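Local atomic coordinates of endo-beta-1,4-glucanase (cellulase B) (Bacillus halodurans, PDB entry 4V2X), a protein that probably hydrolyses beta-1,4-linked glucans with a family 5 glycoside hydrolase module that is followed by an Ig-like module and a CBM46 carbohydrate-binding module. Residues Leu71-Glu82 and Phe128-Val136; Leu485-Phe495 and Ile574-Ala585. One frame throughout, in Å; residues are numbered along the deposited sequence.

Interaction 1: residues Leu71-Glu82 and Phe128-Val136; sequences LGNTFDAVGQDE and FLNRVDQVV
In the parallel eight-stranded beta/alpha barrel of the family 5 catalytic module, the loop after strand 68-70 packs through Phe-75 and Glu-82 on helix 126-141. Phe-75 lies against the helix, met over one face and at its edge: Val-132 CG2 sits over the face in a CH-pi contact, 3.9 Å from the centroid, while Val-135 CG2 touches the ring edge 3.7 Å from Phe-75 CZ. The CD1 edge of Phe-75 is turned toward the face of Phe-128 in an offset edge-to-face pair, centroids 5.9 Å apart and planes at 77°. Ile-108 of the neighbouring barrel strand also packs on Phe-75. Next to this apolar patch, Arg-131 grips Glu-82 side-on. Arg-131 NE donates to Glu-82 OE2 at 2.8 Å and Arg-131 NH2 to Glu-82 OE1 at 2.9 Å, each oxygen using its syn lone pair, with the two flat groups only 12° apart. Glu-82 CG lies between backbone N and carbonyl carbon (chi1 60°), and a bend at chi2 brings the carboxylate to the arginine. Water 1 links Arg-131 NH2 to Gln-80 O. Two nearly straight, coplanar bonds fix the rotation of both groups, and the buried carboxylate probably stays ionised beside the guanidinium.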
loop_
_atom_site.group_PDB
_atom_site.type_symbol
_atom_site.label_atom_id
_atom_site.label_comp_id
_atom_site.label_asym_id
_atom_site.label_seq_id
_atom_site.Cartn_x
_atom_site.Cartn_y
_atom_site.Cartn_z
ATOM N N LEU A 71 19.273 3.379 26.558
ATOM C CA LEU A 71 19.385 4.483 27.490
ATOM C C LEU A 71 18.000 5.109 27.638
ATOM O O LEU A 71 17.717 6.174 27.090
ATOM C CB LEU A 71 20.397 5.499 26.949
ATOM C CG LEU A 71 20.717 6.708 27.815
ATOM C CD1 LEU A 71 21.446 6.286 29.082
ATOM C CD2 LEU A 71 21.540 7.694 27.006
ATOM N N GLY A 72 17.124 4.423 28.365
ATOM C CA GLY A 72 15.720 4.800 28.429
ATOM C C GLY A 72 15.390 5.921 29.394
ATOM O O GLY A 72 16.133 6.177 30.350
ATOM N N ASN A 73 14.251 6.568 29.149
ATOM C CA ASN A 73 13.755 7.669 29.972
ATOM C C ASN A 73 14.831 8.713 30.230
ATOM O O ASN A 73 14.971 9.205 31.346
ATOM C CB ASN A 73 13.191 7.153 31.308
ATOM C CG ASN A 73 11.800 6.548 31.179
ATOM O OD1 ASN A 73 11.120 6.327 32.192
ATOM N ND2 ASN A 73 11.370 6.279 29.965
ATOM N N THR A 74 15.598 9.013 29.190
ATOM C CA THR A 74 16.718 9.941 29.283
ATOM C C THR A 74 16.486 11.043 28.238
ATOM O O THR A 74 15.646 11.922 28.463
ATOM C CB THR A 74 18.052 9.178 29.165
ATOM O OG1 THR A 74 18.064 8.122 30.141
ATOM C CG2 THR A 74 19.238 10.087 29.416
ATOM N N PHE A 75 17.161 11.002 27.092
ATOM C CA PHE A 75 16.911 12.017 26.054
ATOM C C PHE A 75 15.500 11.923 25.484
ATOM O O PHE A 75 15.002 12.882 24.900
ATOM C CB PHE A 75 17.960 11.952 24.952
ATOM C CG PHE A 75 19.345 12.298 25.434
ATOM C CD1 PHE A 75 19.667 13.601 25.790
ATOM C CD2 PHE A 75 20.322 11.317 25.535
ATOM C CE1 PHE A 75 20.943 13.915 26.234
ATOM C CE2 PHE A 75 21.589 11.625 25.977
ATOM C CZ PHE A 75 21.903 12.924 26.326
ATOM N N ASP A 76 14.872 10.762 25.667
ATOM C CA ASP A 76 13.476 10.567 25.302
ATOM C C ASP A 76 12.486 11.199 26.274
ATOM O O ASP A 76 11.317 11.356 25.933
ATOM C CB ASP A 76 13.158 9.073 25.125
ATOM C CG ASP A 76 13.704 8.212 26.245
ATOM O OD1 ASP A 76 14.876 8.410 26.665
ATOM O OD2 ASP A 76 12.965 7.308 26.688
ATOM N N ALA A 77 12.933 11.569 27.476
ATOM C CA ALA A 77 12.029 12.163 28.465
ATOM C C ALA A 77 11.351 13.421 27.926
ATOM O O ALA A 77 11.974 14.241 27.253
ATOM C CB ALA A 77 12.769 12.468 29.762
ATOM N N VAL A 78 10.061 13.546 28.214
ATOM C CA VAL A 78 9.281 14.698 27.792
ATOM C C VAL A 78 9.416 15.757 28.876
ATOM O O VAL A 78 8.891 15.617 29.982
ATOM C CB VAL A 78 7.812 14.326 27.523
ATOM C CG1 VAL A 78 7.050 15.524 26.975
ATOM C CG2 VAL A 78 7.742 13.167 26.535
ATOM N N GLY A 79 10.162 16.802 28.554
ATOM C CA GLY A 79 10.520 17.822 29.528
ATOM C C GLY A 79 11.558 18.749 28.943
ATOM O O GLY A 79 11.922 18.629 27.770
ATOM N N GLN A 80 12.035 19.680 29.759
ATOM C CA GLN A 80 13.073 20.610 29.334
ATOM C C GLN A 80 14.336 19.844 28.976
ATOM O O GLN A 80 14.940 20.093 27.927
ATOM C CB GLN A 80 13.371 21.631 30.440
ATOM C CG GLN A 80 14.389 22.713 30.071
ATOM C CD GLN A 80 13.816 23.813 29.190
ATOM O OE1 GLN A 80 13.781 24.981 29.584
ATOM N NE2 GLN A 80 13.375 23.449 27.990
ATOM N N ASP A 81 14.717 18.898 29.833
ATOM C CA ASP A 81 15.911 18.113 29.588
ATOM C C ASP A 81 15.792 16.636 29.986
ATOM O O ASP A 81 14.748 16.167 30.453
ATOM C CB ASP A 81 17.135 18.803 30.222
ATOM C CG ASP A 81 17.366 18.449 31.696
ATOM O OD1 ASP A 81 16.556 17.753 32.341
ATOM O OD2 ASP A 81 18.414 18.894 32.219
ATOM N N GLU A 82 16.889 15.919 29.791
ATOM C CA GLU A 82 16.925 14.464 29.947
ATOM C C GLU A 82 16.836 13.959 31.391
ATOM O O GLU A 82 16.825 12.747 31.615
ATOM C CB GLU A 82 18.179 13.890 29.266
ATOM C CG GLU A 82 19.513 14.410 29.803
ATOM C CD GLU A 82 20.001 15.689 29.132
ATOM O OE1 GLU A 82 19.171 16.494 28.653
ATOM O OE2 GLU A 82 21.234 15.906 29.099
ATOM N N PHE A 128 21.180 21.132 23.406
ATOM C CA PHE A 128 20.605 19.802 23.555
ATOM C C PHE A 128 21.273 18.830 22.591
ATOM O O PHE A 128 21.729 17.771 22.994
ATOM C CB PHE A 128 19.111 19.854 23.312
ATOM C CG PHE A 128 18.430 18.530 23.491
ATOM C CD1 PHE A 128 18.249 18.004 24.757
ATOM C CD2 PHE A 128 17.973 17.813 22.392
ATOM C CE1 PHE A 128 17.623 16.774 24.932
ATOM C CE2 PHE A 128 17.335 16.593 22.560
ATOM C CZ PHE A 128 17.161 16.076 23.833
ATOM N N LEU A 129 21.351 19.205 21.319
ATOM C CA LEU A 129 22.023 18.371 20.325
ATOM C C LEU A 129 23.470 18.039 20.706
ATOM O O LEU A 129 23.909 16.902 20.545
ATOM C CB LEU A 129 21.963 19.021 18.936
ATOM C CG LEU A 129 22.523 18.220 17.754
ATOM C CD1 LEU A 129 21.888 16.839 17.676
ATOM C CD2 LEU A 129 22.306 18.983 16.455
ATOM N N ASN A 130 24.216 19.013 21.222
ATOM C CA ASN A 130 25.586 18.726 21.645
ATOM C C ASN A 130 25.658 17.719 22.803
ATOM O O ASN A 130 26.581 16.911 22.862
ATOM C CB ASN A 130 26.342 20.014 21.991
ATOM C CG ASN A 130 26.869 20.728 20.756
ATOM O OD1 ASN A 130 27.206 20.089 19.759
ATOM N ND2 ASN A 130 26.952 22.054 20.816
ATOM N N ARG A 131 24.688 17.756 23.707
ATOM C CA ARG A 131 24.649 16.784 24.799
ATOM C C ARG A 131 24.358 15.376 24.270
ATOM O O ARG A 131 25.003 14.415 24.683
ATOM C CB ARG A 131 23.623 17.194 25.854
ATOM C CG ARG A 131 23.976 18.491 26.565
ATOM C CD ARG A 131 23.432 18.509 27.983
ATOM N NE ARG A 131 21.972 18.395 28.011
ATOM C CZ ARG A 131 21.129 19.382 27.714
ATOM N NH1 ARG A 131 21.576 20.573 27.341
ATOM N NH2 ARG A 131 19.820 19.169 27.783
ATOM N N VAL A 132 23.406 15.267 23.343
ATOM C CA VAL A 132 23.122 13.988 22.685
ATOM C C VAL A 132 24.379 13.511 21.957
ATOM O O VAL A 132 24.805 12.365 22.091
ATOM C CB VAL A 132 21.951 14.112 21.684
ATOM C CG1 VAL A 132 21.793 12.825 20.878
ATOM C CG2 VAL A 132 20.655 14.451 22.417
ATOM N N ASP A 133 24.976 14.423 21.200
ATOM C CA ASP A 133 26.200 14.156 20.466
ATOM C C ASP A 133 27.325 13.609 21.361
ATOM O O ASP A 133 28.011 12.650 21.004
ATOM C CB ASP A 133 26.651 15.459 19.805
ATOM C CG ASP A 133 27.893 15.296 19.000
ATOM O OD1 ASP A 133 28.991 15.384 19.581
ATOM O OD2 ASP A 133 27.769 15.106 17.779
ATOM N N GLN A 134 27.519 14.233 22.518
ATOM C CA GLN A 134 28.566 13.805 23.441
ATOM C C GLN A 134 28.373 12.347 23.842
ATOM O O GLN A 134 29.325 11.569 23.900
ATOM C CB GLN A 134 28.574 14.704 24.673
ATOM C CG GLN A 134 29.597 14.334 25.741
ATOM C CD GLN A 134 31.033 14.441 25.269
ATOM O OE1 GLN A 134 31.705 15.447 25.517
ATOM N NE2 GLN A 134 31.518 13.407 24.592
ATOM N N VAL A 135 27.129 11.969 24.092
ATOM C CA VAL A 135 26.837 10.592 24.485
ATOM C C VAL A 135 27.050 9.627 23.312
ATOM O O VAL A 135 27.607 8.543 23.488
ATOM C CB VAL A 135 25.428 10.469 25.083
ATOM C CG1 VAL A 135 25.158 9.032 25.483
ATOM C CG2 VAL A 135 25.290 11.389 26.295
ATOM N N VAL A 136 26.645 10.029 22.112
ATOM C CA VAL A 136 26.920 9.243 20.911
ATOM C C VAL A 136 28.424 8.996 20.777
ATOM O O VAL A 136 28.847 7.858 20.555
ATOM C CB VAL A 136 26.361 9.919 19.636
ATOM C CG1 VAL A 136 26.885 9.234 18.375
ATOM C CG2 VAL A 136 24.837 9.902 19.652
HETATM O O HOH W 1 17.517 20.850 27.009
HETATM O O HOH W 2 23.735 14.867 27.906
#

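Interaction 2: residues Leu485-Phe495 and Ile574-Ala585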
loop_
_atom_site.group_PDB
_atom_site.type_symbol
_atom_site.label_atom_id
_atom_site.label_comp_id
_atom_site.label_asym_id
_atom_site.label_seq_id
_atom_site.Cartn_x
_atom_site.Cartn_y
_atom_site.Cartn_z
ATOM N N LEU A 485 -6.162 -11.612 57.147
ATOM C CA LEU A 485 -6.628 -10.260 56.868
ATOM C C LEU A 485 -7.620 -9.862 57.946
ATOM O O LEU A 485 -8.293 -10.718 58.535
ATOM C CB LEU A 485 -7.293 -10.196 55.492
ATOM C CG LEU A 485 -6.388 -10.585 54.324
ATOM C CD1 LEU A 485 -7.186 -10.625 53.031
ATOM C CD2 LEU A 485 -5.205 -9.642 54.190
ATOM N N GLN A 486 -7.716 -8.564 58.202
ATOM C CA GLN A 486 -8.588 -8.082 59.261
ATOM C C GLN A 486 -9.686 -7.182 58.726
ATOM O O GLN A 486 -9.499 -6.456 57.747
ATOM C CB GLN A 486 -7.779 -7.337 60.325
ATOM C CG GLN A 486 -6.593 -8.110 60.881
ATOM C CD GLN A 486 -6.992 -9.324 61.707
ATOM O OE1 GLN A 486 -8.172 -9.597 61.913
ATOM N NE2 GLN A 486 -5.999 -10.061 62.187
ATOM N N SER A 487 -10.836 -7.260 59.389
ATOM C CA SER A 487 -11.955 -6.366 59.131
ATOM C C SER A 487 -11.525 -4.931 59.357
ATOM O O SER A 487 -10.638 -4.656 60.164
ATOM C CB SER A 487 -13.124 -6.718 60.038
ATOM O OG SER A 487 -13.612 -8.023 59.768
ATOM N N THR A 488 -12.136 -4.010 58.626
ATOM C CA THR A 488 -11.756 -2.610 58.711
ATOM C C THR A 488 -12.817 -1.740 58.050
ATOM O O THR A 488 -13.778 -2.243 57.474
ATOM C CB THR A 488 -10.382 -2.364 58.052
ATOM O OG1 THR A 488 -9.876 -1.077 58.441
ATOM C CG2 THR A 488 -10.463 -2.463 56.525
ATOM N N GLN A 489 -12.635 -0.431 58.154
ATOM C CA GLN A 489 -13.506 0.519 57.485
ATOM C C GLN A 489 -12.639 1.670 56.995
ATOM O O GLN A 489 -11.721 2.102 57.699
ATOM C CB GLN A 489 -14.608 0.993 58.437
ATOM C CG GLN A 489 -15.769 1.703 57.749
ATOM C CD GLN A 489 -17.109 1.500 58.450
ATOM O OE1 GLN A 489 -17.573 0.364 58.617
ATOM N NE2 GLN A 489 -17.750 2.600 58.848
ATOM N N GLY A 490 -12.906 2.145 55.782
ATOM C CA GLY A 490 -12.075 3.175 55.176
ATOM C C GLY A 490 -12.706 3.885 53.995
ATOM O O GLY A 490 -13.896 3.731 53.724
ATOM N N HIS A 491 -11.885 4.668 53.301
ATOM C CA HIS A 491 -12.307 5.518 52.194
ATOM C C HIS A 491 -11.650 5.013 50.907
ATOM O O HIS A 491 -10.545 4.477 50.944
ATOM C CB HIS A 491 -11.887 6.961 52.502
ATOM C CG HIS A 491 -12.368 7.973 51.511
ATOM N ND1 HIS A 491 -11.571 8.453 50.496
ATOM C CD2 HIS A 491 -13.548 8.629 51.404
ATOM C CE1 HIS A 491 -12.245 9.346 49.792
ATOM N NE2 HIS A 491 -13.447 9.472 50.324
ATOM N N VAL A 492 -12.321 5.187 49.771
ATOM C CA VAL A 492 -11.816 4.663 48.490
ATOM C C VAL A 492 -10.455 5.214 48.058
ATOM O O VAL A 492 -9.747 4.579 47.276
ATOM C CB VAL A 492 -12.809 4.881 47.322
ATOM C CG1 VAL A 492 -14.082 4.072 47.537
ATOM C CG2 VAL A 492 -13.111 6.362 47.107
ATOM N N SER A 493 -10.104 6.404 48.534
ATOM C CA SER A 493 -8.844 7.044 48.161
ATOM C C SER A 493 -7.632 6.470 48.885
ATOM O O SER A 493 -6.507 6.674 48.449
ATOM C CB SER A 493 -8.916 8.554 48.409
ATOM O OG SER A 493 -8.865 8.839 49.796
ATOM N N ASN A 494 -7.855 5.761 49.991
ATOM C CA ASN A 494 -6.762 5.291 50.824
ATOM C C ASN A 494 -7.171 4.063 51.629
ATOM O O ASN A 494 -7.050 4.040 52.853
ATOM C CB ASN A 494 -6.322 6.431 51.751
ATOM C CG ASN A 494 -5.111 6.081 52.581
ATOM O OD1 ASN A 494 -4.181 5.430 52.106
ATOM N ND2 ASN A 494 -5.116 6.517 53.839
ATOM N N PHE A 495 -7.657 3.039 50.933
ATOM C CA PHE A 495 -8.177 1.850 51.594
ATOM C C PHE A 495 -7.104 0.776 51.751
ATOM O O PHE A 495 -6.583 0.265 50.759
ATOM C CB PHE A 495 -9.359 1.268 50.825
ATOM C CG PHE A 495 -10.075 0.183 51.573
ATOM C CD1 PHE A 495 -10.987 0.498 52.562
ATOM C CD2 PHE A 495 -9.814 -1.156 51.309
ATOM C CE1 PHE A 495 -11.638 -0.497 53.269
ATOM C CE2 PHE A 495 -10.470 -2.160 52.008
ATOM C CZ PHE A 495 -11.378 -1.829 52.992
ATOM N N ILE A 574 -15.752 -6.937 50.820
ATOM C CA ILE A 574 -15.893 -5.489 50.924
ATOM C C ILE A 574 -17.310 -5.064 50.562
ATOM O O ILE A 574 -17.944 -5.634 49.673
ATOM C CB ILE A 574 -14.858 -4.705 50.090
ATOM C CG1 ILE A 574 -14.860 -5.164 48.634
ATOM C CG2 ILE A 574 -13.469 -4.860 50.695
ATOM C CD1 ILE A 574 -14.137 -4.234 47.688
ATOM N N ILE A 575 -17.805 -4.073 51.294
ATOM C CA ILE A 575 -19.097 -3.466 51.023
ATOM C C ILE A 575 -18.811 -2.001 50.736
ATOM O O ILE A 575 -18.247 -1.296 51.575
ATOM C CB ILE A 575 -20.074 -3.628 52.202
ATOM C CG1 ILE A 575 -20.316 -5.116 52.475
ATOM C CG2 ILE A 575 -21.399 -2.933 51.896
ATOM C CD1 ILE A 575 -21.152 -5.406 53.698
ATOM N N LYS A 576 -19.175 -1.569 49.535
ATOM C CA LYS A 576 -18.959 -0.197 49.099
ATOM C C LYS A 576 -20.279 0.565 49.187
ATOM O O LYS A 576 -21.298 0.125 48.653
ATOM C CB LYS A 576 -18.435 -0.172 47.667
ATOM C CG LYS A 576 -18.106 1.214 47.125
ATOM C CD LYS A 576 -17.681 1.140 45.671
ATOM C CE LYS A 576 -17.147 2.473 45.176
ATOM N NZ LYS A 576 -18.215 3.503 45.077
ATOM N N ASN A 577 -20.241 1.701 49.874
ATOM C CA ASN A 577 -21.371 2.615 49.981
ATOM C C ASN A 577 -20.828 4.010 49.713
ATOM O O ASN A 577 -20.273 4.643 50.606
ATOM C CB ASN A 577 -21.983 2.551 51.384
ATOM C CG ASN A 577 -22.891 1.343 51.587
ATOM O OD1 ASN A 577 -22.671 0.521 52.484
ATOM N ND2 ASN A 577 -23.930 1.241 50.768
ATOM N N GLY A 578 -20.965 4.481 48.480
ATOM C CA GLY A 578 -20.333 5.732 48.068
ATOM C C GLY A 578 -18.822 5.622 48.127
ATOM O O GLY A 578 -18.248 4.643 47.658
ATOM N N ASN A 579 -18.172 6.614 48.726
ATOM C CA ASN A 579 -16.720 6.590 48.878
ATOM C C ASN A 579 -16.253 5.836 50.126
ATOM O O ASN A 579 -15.051 5.763 50.389
ATOM C CB ASN A 579 -16.170 8.019 48.899
ATOM C CG ASN A 579 -16.326 8.721 47.566
ATOM O OD1 ASN A 579 -16.241 8.100 46.510
ATOM N ND2 ASN A 579 -16.540 10.027 47.607
ATOM N N GLN A 580 -17.195 5.279 50.885
ATOM C CA GLN A 580 -16.881 4.541 52.095
ATOM C C GLN A 580 -16.892 3.034 51.835
ATOM O O GLN A 580 -17.770 2.504 51.143
ATOM C CB GLN A 580 -17.871 4.891 53.208
ATOM C CG GLN A 580 -17.931 6.378 53.553
ATOM C CD GLN A 580 -16.589 6.972 53.986
ATOM O OE1 GLN A 580 -15.770 6.304 54.623
ATOM N NE2 GLN A 580 -16.366 8.242 53.649
ATOM N N VAL A 581 -15.910 2.354 52.413
ATOM C CA VAL A 581 -15.730 0.932 52.199
ATOM C C VAL A 581 -15.586 0.234 53.542
ATOM O O VAL A 581 -14.773 0.633 54.381
ATOM C CB VAL A 581 -14.486 0.659 51.337
ATOM C CG1 VAL A 581 -14.352 -0.834 51.045
ATOM C CG2 VAL A 581 -14.554 1.465 50.049
ATOM N N THR A 582 -16.393 -0.802 53.733
ATOM C CA THR A 582 -16.293 -1.676 54.883
ATOM C C THR A 582 -15.651 -2.979 54.422
ATOM O O THR A 582 -16.070 -3.559 53.427
ATOM C CB THR A 582 -17.682 -1.966 55.471
ATOM O OG1 THR A 582 -18.256 -0.739 55.939
ATOM C CG2 THR A 582 -17.608 -2.959 56.628
ATOM N N GLY A 583 -14.630 -3.412 55.149
ATOM C CA GLY A 583 -13.963 -4.686 54.907
ATOM C C GLY A 583 -14.318 -5.665 56.005
ATOM O O GLY A 583 -14.318 -5.308 57.190
ATOM N N ILE A 584 -14.631 -6.899 55.620
ATOM C CA ILE A 584 -15.025 -7.931 56.573
ATOM C C ILE A 584 -14.189 -9.181 56.337
ATOM O O ILE A 584 -14.263 -9.794 55.273
ATOM C CB ILE A 584 -16.519 -8.292 56.454
ATOM C CG1 ILE A 584 -17.395 -7.047 56.637
ATOM C CG2 ILE A 584 -16.889 -9.350 57.485
ATOM C CD1 ILE A 584 -18.825 -7.240 56.189
ATOM N N ALA A 585 -13.407 -9.559 57.344
ATOM C CA ALA A 585 -12.534 -10.726 57.249
ATOM C C ALA A 585 -13.319 -12.037 57.268
ATOM O O ALA A 585 -14.444 -12.095 57.763
ATOM C CB ALA A 585 -11.520 -10.711 58.377
HETATM O O HOH W 3 -14.915 -11.042 60.444
#
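Strands 488-491 and 580-585 run antiparallel, their axes 4.6 Å apart at closest approach and their directions at 156°, with Thr-488/Gly-583 and Gly-490/Val-581 as hydrogen-bonded pairs and Gln-489/Thr-582 and His-491/Gln-580 as non-hydrogen-bonded ones. Gly-490 and Val-581 exchange two backbone bonds, and so do Thr-488 and Gly-583. Past the strand end, Val-492 N still reaches Asn-579 O at 2.9 Å. On the buried face, Val-581 CG1 lies over the Phe-495 ring, 3.8 Å from its centroid and offset toward the rim, its closest ring atom being CE1. The other branch, Val-581 CG2, meets Val-492 CG1 at 3.7 Å, the two valines crossing at about a right angle. Phe-550 of helix 547-551 packs on both valines. Gly-583, which has no side chain, lies with its N at the Phe-495 ring edge, near the ring plane. The strands are central neighbours in the eight-stranded antiparallel sheet of the CBM46 module, and a type II' turn through Gly-578 joins 569-577 to 580-585 as a beta hairpin. On the other face, Thr-582 OG1 donates to Gln-489 OE1 at 3.0 Å, coming from above the amide plane, 61° out of it. The His-491 ring runs alongside Asn-579, His-491 NE2 lying 3.4 Å from Asn-579 CB, while its ND1 and Ser-493 OG share a hydrogen bond that holds the imidazole's rotation. At the other end of the pairing, Ser-487 OG, anti to its carbonyl carbon, receives the Ala-585 N-H at 2.9 Å in an almost straight bond of 175°. Water 3 donates to Ala-585 O and makes a weak hydrogen bond, 3.4 Å, with Ser-487 OG.

The two contacts belong to different modules and share no strand or helix. Interaction 1 comes first along the chain, in the beta/alpha barrel of the catalytic module, where it joins a loop to an outer helix. Interaction 2 opens only after the Ig-like module has been passed, and there it pairs the first and last strands of the C-terminal CBM46 sheet, 79 residues apart at their closest ends. Their centres lie 45 Å apart and their nearest atoms about 24 Å, without touching. Each contact thus ties distant sequence together within its own module, consistent with separately built catalytic and carbohydrate-binding parts on one chain.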